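Local coordinates for protein bacterioferritin (Mycobacterium tuberculosis, PDB 3UOI) that stores iron, probably oxidising Fe(2+) with dioxygen at a ferroxidase centre and laying down the ferric mineral inside a hollow 24-subunit shell that binds one heme b per dimer, at residues L13-T18 / L100-P105; M54-E59 / V126-E131. All blocks are in the same frame, centred on the assembly; numbering follows the deposited sequence.

Interaction 1. Residues L13-T18 / L100-P105; sequences LNEQLT and LNRLKP
Gln-16 starts out with CG opposite its own backbone nitrogen (chi1 -176°), and a bend about CB-CG (chi2 62°) swings its amide round toward segment 100-105, while Arg-102 runs extended out to CD and then turns about CG-CD (chi3 58°), which brings the NE/NH2 edge of its guanidinium to the amide oxygen. The grip is side-on and both bonds end on one atom: NH2 of Arg-102 donates to OE1 of Gln-16 at 2.7 Å, and NE of Arg-102 reaches the same OE1 at 2.8 Å. OE1 lies close to the guanidinium plane, but the two donors see the carbonyl differently, NH2 sitting well above the amide plane and NE only slightly tilted from it. Both bonds are somewhat bent, as expected when two neighbouring N-H groups converge on one oxygen. The segments belong to two antiparallel helices of the ferritin four-helix bundle, 7-36 and 85-112, and the axes of 13-18 and 100-105 come within 10.9 Å. Leu-103 crosses the amide at about a right angle, its CD2 3.6 Å from OE1 of Gln-16, so the oxygen has aliphatic carbon beside it as well as the arginine. Glu-15 flanks the arginine stem: its OE2 is 3.5 Å from CD of Arg-102, yet 4.6 Å from NE of Arg-102, an attraction between opposite charges that stops short of a salt bridge. The other end of the Gln-16 amide is also held, because NE2 donates to OE1 of Glu-20, which is predicted to bind iron.

Interaction 2. Residues M54-E59 / V126-E131; sequences MRHAEE and VADEEE. With HEM (protoporphyrin IX containing Fe), chain B.
The imidazole of His-56 and the carboxylate of Asp-128 meet edge to edge, their planes only 10° apart, and one hydrogen bond joins segments 54-59 and 126-131, on helices 40-66 and 116-146. NE2 of His-56 donates to OD1 of Asp-128 at 2.9 Å; the oxygen lies almost in the ring plane and receives the N-H on its anti lone pair, the one turned away from OD2. In both residues CG stands anti to the carbonyl carbon (chi1 -77° for His-56, -61° for Asp-128), which sends the two flat groups toward each other. The ring's other nitrogen is engaged too: ND1 is hydrogen-bonded to OE2 of Glu-53, so the ring is held from both ends and its rotation is fixed. Glu-129 approaches the same ring at its edge, OE2 lying 4.4 Å from CE1 of His-56, and Glu-20 of helix 7-36 packs against the imidazole as well. Asp-128 would then be a second-shell partner of His-56, which together with Glu-20, Glu-53 and Glu-129 is predicted to bind iron.

Met-54 leaves the same helix in a different direction, and its SD binds the heme iron at 2.3 Å. Its CE lies over the porphyrin, 3.2 Å from the heme NB atom. Met-54 of a neighbouring subunit takes the other axial position. Alongside, NH1 of Arg-55 comes within 3.1 Å of the propionate oxygen O2D of the heme, near the guanidinium plane, and NH2 of Arg-55 forms a salt bridge to Asp-52. Segment 54-59 thus serves two metal sites, the predicted diiron ferroxidase centre inside the four-helix bundle and the bis-methionine heme shared across the subunit dimer, a pairing that marks bacterioferritins.

Overall arrangement
Between them the two interactions use all four long helices of the bundle: 13-18 / 100-105 joins helices 7-36 and 85-112, and 54-59 / 126-131 joins 40-66 and 116-146. Their centres are 11 Å apart, and they touch where Leu-103 packs on Val-126 and Leu-17 on Ala-57. Interaction 1 is partly buried and combines a neutral amide with an arginine, flanked by leucine and glutamate. Interaction 2 is more deeply buried and nearer the chain centre; its chemistry is histidine with carboxylates, as suits the predicted diiron site, although Asp-128 itself is exposed. Glu-20 links them, bonded to Gln-16 and packed against His-56.

Interaction 1. Residues L13-T18 / L100-P105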
ATOM      1  N   LEU A  13     -49.125   5.307 -26.516  1.00 18.47           N
ATOM      2  CA  LEU A  13     -47.792   5.622 -26.151  1.00 19.55           C
ATOM      3  C   LEU A  13     -47.596   7.104 -26.131  1.00 19.71           C
ATOM      4  O   LEU A  13     -47.101   7.619 -25.187  1.00 22.05           O
ATOM      5  CB  LEU A  13     -46.803   4.918 -27.095  1.00 18.99           C
ATOM      6  CG  LEU A  13     -46.563   3.414 -26.867  1.00 15.80           C
ATOM      7  CD1 LEU A  13     -45.653   2.728 -27.851  1.00 11.03           C
ATOM      8  CD2 LEU A  13     -46.111   3.155 -25.486  1.00 14.96           C
ATOM      9  N   ASN A  14     -48.047   7.781 -27.162  1.00 18.64           N
ATOM     10  CA  ASN A  14     -47.927   9.223 -27.248  1.00 19.74           C
ATOM     11  C   ASN A  14     -48.730   9.943 -26.181  1.00 20.87           C
ATOM     12  O   ASN A  14     -48.367  10.962 -25.734  1.00 17.71           O
ATOM     13  CB  ASN A  14     -48.203   9.772 -28.627  1.00 18.99           C
ATOM     14  CG  ASN A  14     -46.987   9.903 -29.430  1.00 25.08           C
ATOM     15  OD1 ASN A  14     -46.087  10.602 -29.067  1.00 28.71           O
ATOM     16  ND2 ASN A  14     -46.956   9.250 -30.542  1.00 23.92           N
ATOM     17  N   GLU A  15     -49.842   9.344 -25.835  1.00 18.88           N
ATOM     18  CA  GLU A  15     -50.674   9.857 -24.802  1.00 22.74           C
ATOM     19  C   GLU A  15     -49.932   9.822 -23.483  1.00 19.88           C
ATOM     20  O   GLU A  15     -49.992  10.721 -22.735  1.00 20.18           O
ATOM     21  CB  GLU A  15     -51.920   9.002 -24.671  1.00 22.99           C
ATOM     22  CG  GLU A  15     -53.105   9.515 -25.367  1.00 32.81           C
ATOM     23  CD  GLU A  15     -54.309   8.692 -25.072  1.00 41.88           C
ATOM     24  OE1 GLU A  15     -54.784   8.038 -25.985  1.00 47.62           O
ATOM     25  OE2 GLU A  15     -54.761   8.705 -23.924  1.00 47.01           O
ATOM     26  N   GLN A  16     -49.280   8.700 -23.225  1.00 23.10           N
ATOM     27  CA  GLN A  16     -48.536   8.473 -22.006  1.00 22.14           C
ATOM     28  C   GLN A  16     -47.329   9.355 -21.976  1.00 22.51           C
ATOM     29  O   GLN A  16     -46.970   9.856 -20.954  1.00 23.65           O
ATOM     30  CB  GLN A  16     -48.257   7.014 -21.752  1.00 19.76           C
ATOM     31  CG  GLN A  16     -47.575   6.704 -20.466  1.00 17.49           C
ATOM     32  CD  GLN A  16     -48.352   7.084 -19.225  1.00 19.61           C
ATOM     33  OE1 GLN A  16     -49.554   7.161 -19.214  1.00 19.15           O
ATOM     34  NE2 GLN A  16     -47.631   7.355 -18.189  1.00 22.94           N
ATOM     35  N   LEU A  17     -46.721   9.535 -23.127  1.00 22.78           N
ATOM     36  CA  LEU A  17     -45.575  10.384 -23.237  1.00 21.20           C
ATOM     37  C   LEU A  17     -45.963  11.800 -22.854  1.00 21.57           C
ATOM     38  O   LEU A  17     -45.293  12.414 -22.105  1.00 22.21           O
ATOM     39  CB  LEU A  17     -45.031  10.361 -24.657  1.00 20.00           C
ATOM     40  CG  LEU A  17     -43.991  11.427 -24.984  1.00 20.00           C
ATOM     41  CD1 LEU A  17     -42.861  11.424 -23.976  1.00 20.00           C
ATOM     42  CD2 LEU A  17     -43.441  11.282 -26.332  1.00 20.00           C
ATOM     43  N   THR A  18     -47.081  12.279 -23.360  1.00 19.97           N
ATOM     44  CA  THR A  18     -47.557  13.613 -23.073  1.00 21.61           C
ATOM     45  C   THR A  18     -47.755  13.727 -21.522  1.00 21.09           C
ATOM     46  O   THR A  18     -47.378  14.681 -20.889  1.00 17.54           O
ATOM     47  CB  THR A  18     -48.843  13.953 -23.883  1.00 22.98           C
ATOM     48  OG1 THR A  18     -48.517  14.333 -25.210  1.00 24.22           O
ATOM     49  CG2 THR A  18     -49.663  15.037 -23.247  1.00 24.40           C
ATOM     50  N   LEU A 100     -52.946   5.742 -14.128  1.00 22.49           N
ATOM     51  CA  LEU A 100     -53.477   4.447 -13.882  1.00 25.31           C
ATOM     52  C   LEU A 100     -54.751   4.261 -14.697  1.00 26.37           C
ATOM     53  O   LEU A 100     -54.913   3.293 -15.331  1.00 28.78           O
ATOM     54  CB  LEU A 100     -53.698   4.236 -12.415  1.00 25.82           C
ATOM     55  CG  LEU A 100     -52.480   4.176 -11.516  1.00 23.20           C
ATOM     56  CD1 LEU A 100     -52.952   3.917 -10.131  1.00 23.93           C
ATOM     57  CD2 LEU A 100     -51.549   3.125 -11.940  1.00 18.89           C
ATOM     58  N   ASN A 101     -55.595   5.264 -14.740  1.00 27.55           N
ATOM     59  CA  ASN A 101     -56.807   5.184 -15.482  1.00 27.42           C
ATOM     60  C   ASN A 101     -56.543   4.920 -16.973  1.00 26.50           C
ATOM     61  O   ASN A 101     -57.229   4.159 -17.557  1.00 25.10           O
ATOM     62  CB  ASN A 101     -57.616   6.446 -15.272  1.00 29.03           C
ATOM     63  CG  ASN A 101     -58.180   6.583 -13.835  1.00 32.50           C
ATOM     64  OD1 ASN A 101     -58.793   7.582 -13.533  1.00 34.23           O
ATOM     65  ND2 ASN A 101     -57.973   5.612 -12.985  1.00 37.14           N
ATOM     66  N   ARG A 102     -55.575   5.575 -17.570  1.00 22.87           N
ATOM     67  CA  ARG A 102     -55.179   5.294 -18.929  1.00 25.52           C
ATOM     68  C   ARG A 102     -54.433   3.971 -19.197  1.00 22.68           C
ATOM     69  O   ARG A 102     -54.688   3.334 -20.134  1.00 24.36           O
ATOM     70  CB  ARG A 102     -54.436   6.503 -19.558  1.00 24.68           C
ATOM     71  CG  ARG A 102     -53.677   6.169 -20.804  1.00 30.08           C
ATOM     72  CD  ARG A 102     -52.889   7.326 -21.372  1.00 31.06           C
ATOM     73  NE  ARG A 102     -51.942   7.850 -20.430  1.00 31.65           N
ATOM     74  CZ  ARG A 102     -52.185   8.842 -19.599  1.00 33.03           C
ATOM     75  NH1 ARG A 102     -53.339   9.455 -19.602  1.00 34.54           N
ATOM     76  NH2 ARG A 102     -51.285   9.219 -18.773  1.00 24.47           N
ATOM     77  N   LEU A 103     -53.470   3.638 -18.377  1.00 21.01           N
ATOM     78  CA  LEU A 103     -52.686   2.421 -18.458  1.00 20.60           C
ATOM     79  C   LEU A 103     -53.370   1.062 -18.166  1.00 20.13           C
ATOM     80  O   LEU A 103     -52.973   0.069 -18.702  1.00 16.47           O
ATOM     81  CB  LEU A 103     -51.380   2.554 -17.707  1.00 18.57           C
ATOM     82  CG  LEU A 103     -50.551   3.705 -18.235  1.00 20.92           C
ATOM     83  CD1 LEU A 103     -49.192   3.601 -17.784  1.00 18.37           C
ATOM     84  CD2 LEU A 103     -50.618   3.775 -19.699  1.00 17.50           C
ATOM     85  N   LYS A 104     -54.340   1.047 -17.257  1.00 20.81           N
ATOM     86  CA  LYS A 104     -54.908  -0.228 -16.908  1.00 21.50           C
ATOM     87  C   LYS A 104     -55.581  -0.845 -18.128  1.00 21.44           C
ATOM     88  O   LYS A 104     -55.256  -1.897 -18.522  1.00 21.01           O
ATOM     89  CB  LYS A 104     -55.891  -0.102 -15.799  1.00 20.17           C
ATOM     90  CG  LYS A 104     -55.361   0.058 -14.406  1.00 22.29           C
ATOM     91  CD  LYS A 104     -56.457   0.673 -13.628  1.00 23.35           C
ATOM     92  CE  LYS A 104     -56.371   0.442 -12.177  1.00 33.75           C
ATOM     93  NZ  LYS A 104     -57.730   0.287 -11.630  1.00 39.33           N
ATOM     94  N   PRO A 105     -56.466  -0.120 -18.770  1.00 22.94           N
ATOM     95  CA  PRO A 105     -57.065  -0.561 -20.028  1.00 23.36           C
ATOM     96  C   PRO A 105     -56.050  -0.690 -21.169  1.00 21.70           C
ATOM     97  O   PRO A 105     -56.061  -1.612 -21.897  1.00 21.67           O
ATOM     98  CB  PRO A 105     -58.092   0.516 -20.293  1.00 24.77           C
ATOM     99  CG  PRO A 105     -57.839   1.533 -19.302  1.00 27.57           C
ATOM    100  CD  PRO A 105     -57.226   0.976 -18.192  1.00 22.26           C
TER

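Interaction 2. Residues M54-E59 / V126-E131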
ATOM      1  N   MET A  54     -38.840  11.787 -16.098  1.00 19.64           N
ATOM      2  CA  MET A  54     -38.029  12.129 -17.259  1.00 21.25           C
ATOM      3  C   MET A  54     -37.490  10.860 -17.905  1.00 22.88           C
ATOM      4  O   MET A  54     -37.472  10.733 -19.130  1.00 25.67           O
ATOM      5  CB  MET A  54     -36.876  13.048 -16.856  1.00 21.74           C
ATOM      6  CG  MET A  54     -37.254  14.518 -16.770  1.00 20.51           C
ATOM      7  SD  MET A  54     -35.833  15.585 -16.459  1.00 21.63           S
ATOM      8  CE  MET A  54     -36.452  16.585 -15.108  1.00 17.17           C
ATOM      9  N   ARG A  55     -37.053   9.921 -17.072  1.00 24.66           N
ATOM     10  CA  ARG A  55     -36.538   8.648 -17.557  1.00 25.63           C
ATOM     11  C   ARG A  55     -37.639   7.883 -18.277  1.00 24.55           C
ATOM     12  O   ARG A  55     -37.402   7.249 -19.305  1.00 24.52           O
ATOM     13  CB  ARG A  55     -35.985   7.815 -16.398  1.00 25.80           C
ATOM     14  CG  ARG A  55     -34.496   8.001 -16.155  1.00 32.47           C
ATOM     15  CD  ARG A  55     -33.932   6.873 -15.306  1.00 37.47           C
ATOM     16  NE  ARG A  55     -34.378   6.957 -13.919  1.00 38.03           N
ATOM     17  CZ  ARG A  55     -34.014   7.917 -13.074  1.00 39.47           C
ATOM     18  NH1 ARG A  55     -33.197   8.880 -13.474  1.00 37.48           N
ATOM     19  NH2 ARG A  55     -34.470   7.914 -11.829  1.00 38.59           N
ATOM     20  N   HIS A  56     -38.849   7.949 -17.728  1.00 22.41           N
ATOM     21  CA  HIS A  56     -40.004   7.282 -18.331  1.00 21.37           C
ATOM     22  C   HIS A  56     -40.272   7.883 -19.736  1.00 20.54           C
ATOM     23  O   HIS A  56     -40.531   7.176 -20.658  1.00 19.13           O
ATOM     24  CB  HIS A  56     -41.236   7.438 -17.484  1.00 19.73           C
ATOM     25  CG  HIS A  56     -41.281   6.559 -16.294  1.00 19.41           C
ATOM     26  ND1 HIS A  56     -42.049   6.853 -15.203  1.00 19.67           N
ATOM     27  CD2 HIS A  56     -40.675   5.391 -16.025  1.00 16.24           C
ATOM     28  CE1 HIS A  56     -41.921   5.897 -14.320  1.00 20.57           C
ATOM     29  NE2 HIS A  56     -41.089   5.001 -14.789  1.00 20.99           N
ATOM     30  N   ALA A  57     -40.159   9.200 -19.848  1.00 21.20           N
ATOM     31  CA  ALA A  57     -40.356   9.896 -21.106  1.00 21.09           C
ATOM     32  C   ALA A  57     -39.317   9.425 -22.135  1.00 22.95           C
ATOM     33  O   ALA A  57     -39.665   9.059 -23.230  1.00 22.44           O
ATOM     34  CB  ALA A  57     -40.285  11.316 -20.908  1.00 21.11           C
ATOM     35  N   GLU A  58     -38.070   9.349 -21.747  1.00 21.44           N
ATOM     36  CA  GLU A  58     -37.066   8.844 -22.670  1.00 22.82           C
ATOM     37  C   GLU A  58     -37.346   7.403 -23.079  1.00 22.80           C
ATOM     38  O   GLU A  58     -37.226   7.063 -24.201  1.00 23.75           O
ATOM     39  CB  GLU A  58     -35.679   8.905 -22.055  1.00 22.24           C
ATOM     40  CG  GLU A  58     -34.596   8.191 -22.842  1.00 26.45           C
ATOM     41  CD  GLU A  58     -33.183   8.613 -22.483  1.00 26.28           C
ATOM     42  OE1 GLU A  58     -32.971   9.069 -21.389  1.00 28.26           O
ATOM     43  OE2 GLU A  58     -32.308   8.475 -23.300  1.00 24.74           O
ATOM     44  N   GLU A  59     -37.725   6.570 -22.145  1.00 22.63           N
ATOM     45  CA  GLU A  59     -37.990   5.191 -22.470  1.00 22.75           C
ATOM     46  C   GLU A  59     -39.119   5.036 -23.481  1.00 18.92           C
ATOM     47  O   GLU A  59     -38.995   4.304 -24.406  1.00 20.37           O
ATOM     48  CB  GLU A  59     -38.186   4.364 -21.212  1.00 23.28           C
ATOM     49  CG  GLU A  59     -36.901   4.319 -20.447  1.00 30.14           C
ATOM     50  CD  GLU A  59     -36.924   3.584 -19.151  1.00 37.11           C
ATOM     51  OE1 GLU A  59     -37.748   2.702 -18.923  1.00 34.22           O
ATOM     52  OE2 GLU A  59     -36.043   3.888 -18.359  1.00 41.80           O
ATOM     53  N   VAL A 126     -46.677   1.549 -14.550  1.00 19.93           N
ATOM     54  CA  VAL A 126     -47.769   1.394 -13.661  1.00 18.74           C
ATOM     55  C   VAL A 126     -47.303   1.022 -12.272  1.00 18.35           C
ATOM     56  O   VAL A 126     -47.817   1.525 -11.301  1.00 16.97           O
ATOM     57  CB  VAL A 126     -48.760   0.334 -14.133  1.00 20.52           C
ATOM     58  CG1 VAL A 126     -49.432  -0.258 -12.951  1.00 21.33           C
ATOM     59  CG2 VAL A 126     -49.757   0.926 -15.076  1.00 16.34           C
ATOM     60  N   ALA A 127     -46.322   0.127 -12.200  1.00 16.49           N
ATOM     61  CA  ALA A 127     -45.815  -0.265 -10.905  1.00 16.26           C
ATOM     62  C   ALA A 127     -45.177   0.935 -10.179  1.00 17.40           C
ATOM     63  O   ALA A 127     -45.431   1.201  -9.001  1.00 15.78           O
ATOM     64  CB  ALA A 127     -44.873  -1.408 -11.024  1.00 15.22           C
ATOM     65  N   ASP A 128     -44.402   1.682 -10.941  1.00 19.59           N
ATOM     66  CA  ASP A 128     -43.741   2.829 -10.407  1.00 21.33           C
ATOM     67  C   ASP A 128     -44.748   3.866  -9.917  1.00 23.50           C
ATOM     68  O   ASP A 128     -44.613   4.365  -8.840  1.00 22.79           O
ATOM     69  CB  ASP A 128     -42.799   3.453 -11.428  1.00 23.18           C
ATOM     70  CG  ASP A 128     -41.668   2.519 -11.886  1.00 27.10           C
ATOM     71  OD1 ASP A 128     -41.040   2.798 -12.907  1.00 32.37           O
ATOM     72  OD2 ASP A 128     -41.425   1.510 -11.263  1.00 33.00           O
ATOM     73  N   GLU A 129     -45.774   4.138 -10.710  1.00 23.26           N
ATOM     74  CA  GLU A 129     -46.794   5.093 -10.351  1.00 22.97           C
ATOM     75  C   GLU A 129     -47.525   4.634  -9.100  1.00 22.80           C
ATOM     76  O   GLU A 129     -47.893   5.423  -8.321  1.00 23.72           O
ATOM     77  CB  GLU A 129     -47.769   5.373 -11.483  1.00 24.28           C
ATOM     78  CG  GLU A 129     -47.173   5.758 -12.787  1.00 27.62           C
ATOM     79  CD  GLU A 129     -46.495   7.102 -12.740  1.00 33.76           C
ATOM     80  OE1 GLU A 129     -47.008   8.033 -13.345  1.00 37.70           O
ATOM     81  OE2 GLU A 129     -45.471   7.213 -12.083  1.00 29.85           O
ATOM     82  N   GLU A 130     -47.741   3.350  -8.951  1.00 20.87           N
ATOM     83  CA  GLU A 130     -48.412   2.851  -7.769  1.00 22.68           C
ATOM     84  C   GLU A 130     -47.579   3.164  -6.510  1.00 22.37           C
ATOM     85  O   GLU A 130     -48.078   3.648  -5.512  1.00 19.01           O
ATOM     86  CB  GLU A 130     -48.719   1.363  -7.893  1.00 20.53           C
ATOM     87  CG  GLU A 130     -49.592   0.963  -9.055  1.00 27.24           C
ATOM     88  CD  GLU A 130     -49.951  -0.509  -9.086  1.00 21.75           C
ATOM     89  OE1 GLU A 130     -49.143  -1.310  -8.753  1.00 30.68           O
ATOM     90  OE2 GLU A 130     -51.010  -0.861  -9.442  1.00 22.62           O
ATOM     91  N   GLU A 131     -46.285   2.943  -6.639  1.00 21.63           N
ATOM     92  CA  GLU A 131     -45.373   3.283  -5.555  1.00 23.43           C
ATOM     93  C   GLU A 131     -45.478   4.757  -5.243  1.00 21.65           C
ATOM     94  O   GLU A 131     -45.632   5.135  -4.121  1.00 23.12           O
ATOM     95  CB  GLU A 131     -43.930   2.894  -5.892  1.00 22.56           C
ATOM     96  CG  GLU A 131     -43.726   1.419  -5.930  1.00 29.25           C
ATOM     97  CD  GLU A 131     -42.317   0.945  -5.613  1.00 37.13           C
ATOM     98  OE1 GLU A 131     -41.447   1.732  -5.253  1.00 35.92           O
ATOM     99  OE2 GLU A 131     -42.094  -0.261  -5.717  1.00 40.66           O
TER
HETATM  100  CHA HEM B 200     -31.528  15.210 -16.107  1.00 24.73           C
HETATM  101  CHB HEM B 200     -33.895  19.350 -15.473  1.00 20.97           C
HETATM  102  CHC HEM B 200     -36.884  18.110 -19.055  1.00 24.98           C
HETATM  103  CHD HEM B 200     -34.394  14.049 -19.882  1.00 19.24           C
HETATM  104  C1A HEM B 200     -31.777  16.508 -15.716  1.00 26.84           C
HETATM  105  C2A HEM B 200     -30.933  17.406 -14.964  1.00 32.17           C
HETATM  106  C3A HEM B 200     -31.632  18.547 -14.790  1.00 28.56           C
HETATM  107  C4A HEM B 200     -32.898  18.407 -15.413  1.00 24.97           C
HETATM  108  CMA HEM B 200     -31.200  19.840 -14.083  1.00 33.30           C
HETATM  109  CAA HEM B 200     -29.503  17.013 -14.492  1.00 33.31           C
HETATM  110  CBA HEM B 200     -28.660  16.753 -15.751  1.00 34.49           C
HETATM  111  CGA HEM B 200     -27.267  17.371 -15.765  1.00 42.03           C
HETATM  112  O1A HEM B 200     -26.661  17.618 -16.873  1.00 41.57           O
HETATM  113  O2A HEM B 200     -26.728  17.612 -14.650  1.00 38.76           O
HETATM  114  C1B HEM B 200     -34.961  19.356 -16.356  1.00 28.12           C
HETATM  115  C2B HEM B 200     -36.059  20.316 -16.373  1.00 30.09           C
HETATM  116  C3B HEM B 200     -36.875  19.995 -17.369  1.00 30.95           C
HETATM  117  C4B HEM B 200     -36.327  18.796 -17.999  1.00 27.10           C
HETATM  118  CMB HEM B 200     -36.252  21.547 -15.447  1.00 30.88           C
HETATM  119  CAB HEM B 200     -38.157  20.816 -17.697  1.00 30.02           C
HETATM  120  CBB HEM B 200     -39.111  20.313 -18.471  1.00 33.20           C
HETATM  121  C1C HEM B 200     -36.505  16.903 -19.628  1.00 24.63           C
HETATM  122  C2C HEM B 200     -37.235  16.171 -20.659  1.00 23.16           C
HETATM  123  C3C HEM B 200     -36.508  15.058 -20.894  1.00 24.35           C
HETATM  124  C4C HEM B 200     -35.369  15.014 -19.985  1.00 21.12           C
HETATM  125  CMC HEM B 200     -38.555  16.631 -21.344  1.00 18.49           C
HETATM  126  CAC HEM B 200     -36.805  13.951 -21.905  1.00 21.43           C
HETATM  127  CBC HEM B 200     -36.208  12.782 -21.648  1.00 26.13           C
HETATM  128  C1D HEM B 200     -33.452  13.958 -18.885  1.00 23.19           C
HETATM  129  C2D HEM B 200     -32.639  12.798 -18.648  1.00 30.10           C
HETATM  130  C3D HEM B 200     -31.768  13.199 -17.472  1.00 29.46           C
HETATM  131  C4D HEM B 200     -32.134  14.519 -17.144  1.00 27.94           C
HETATM  132  CMD HEM B 200     -32.602  11.462 -19.463  1.00 22.00           C
HETATM  133  CAD HEM B 200     -30.678  12.406 -16.781  1.00 30.60           C
HETATM  134  CBD HEM B 200     -31.400  11.436 -15.860  1.00 35.20           C
HETATM  135  CGD HEM B 200     -30.325  10.767 -15.053  1.00 37.20           C
HETATM  136  O1D HEM B 200     -29.308  11.442 -14.701  1.00 45.03           O
HETATM  137  O2D HEM B 200     -30.490   9.564 -14.782  1.00 38.94           O
HETATM  138  NA  HEM B 200     -32.956  17.159 -15.935  1.00 24.51           N
HETATM  139  NB  HEM B 200     -35.157  18.417 -17.343  1.00 24.64           N
HETATM  140  NC  HEM B 200     -35.405  16.148 -19.275  1.00 25.04           N
HETATM  141  ND  HEM B 200     -33.207  14.956 -17.957  1.00 20.52           N
HETATM  142 FE   HEM B 200     -34.177  16.581 -17.649  1.00 23.13          FE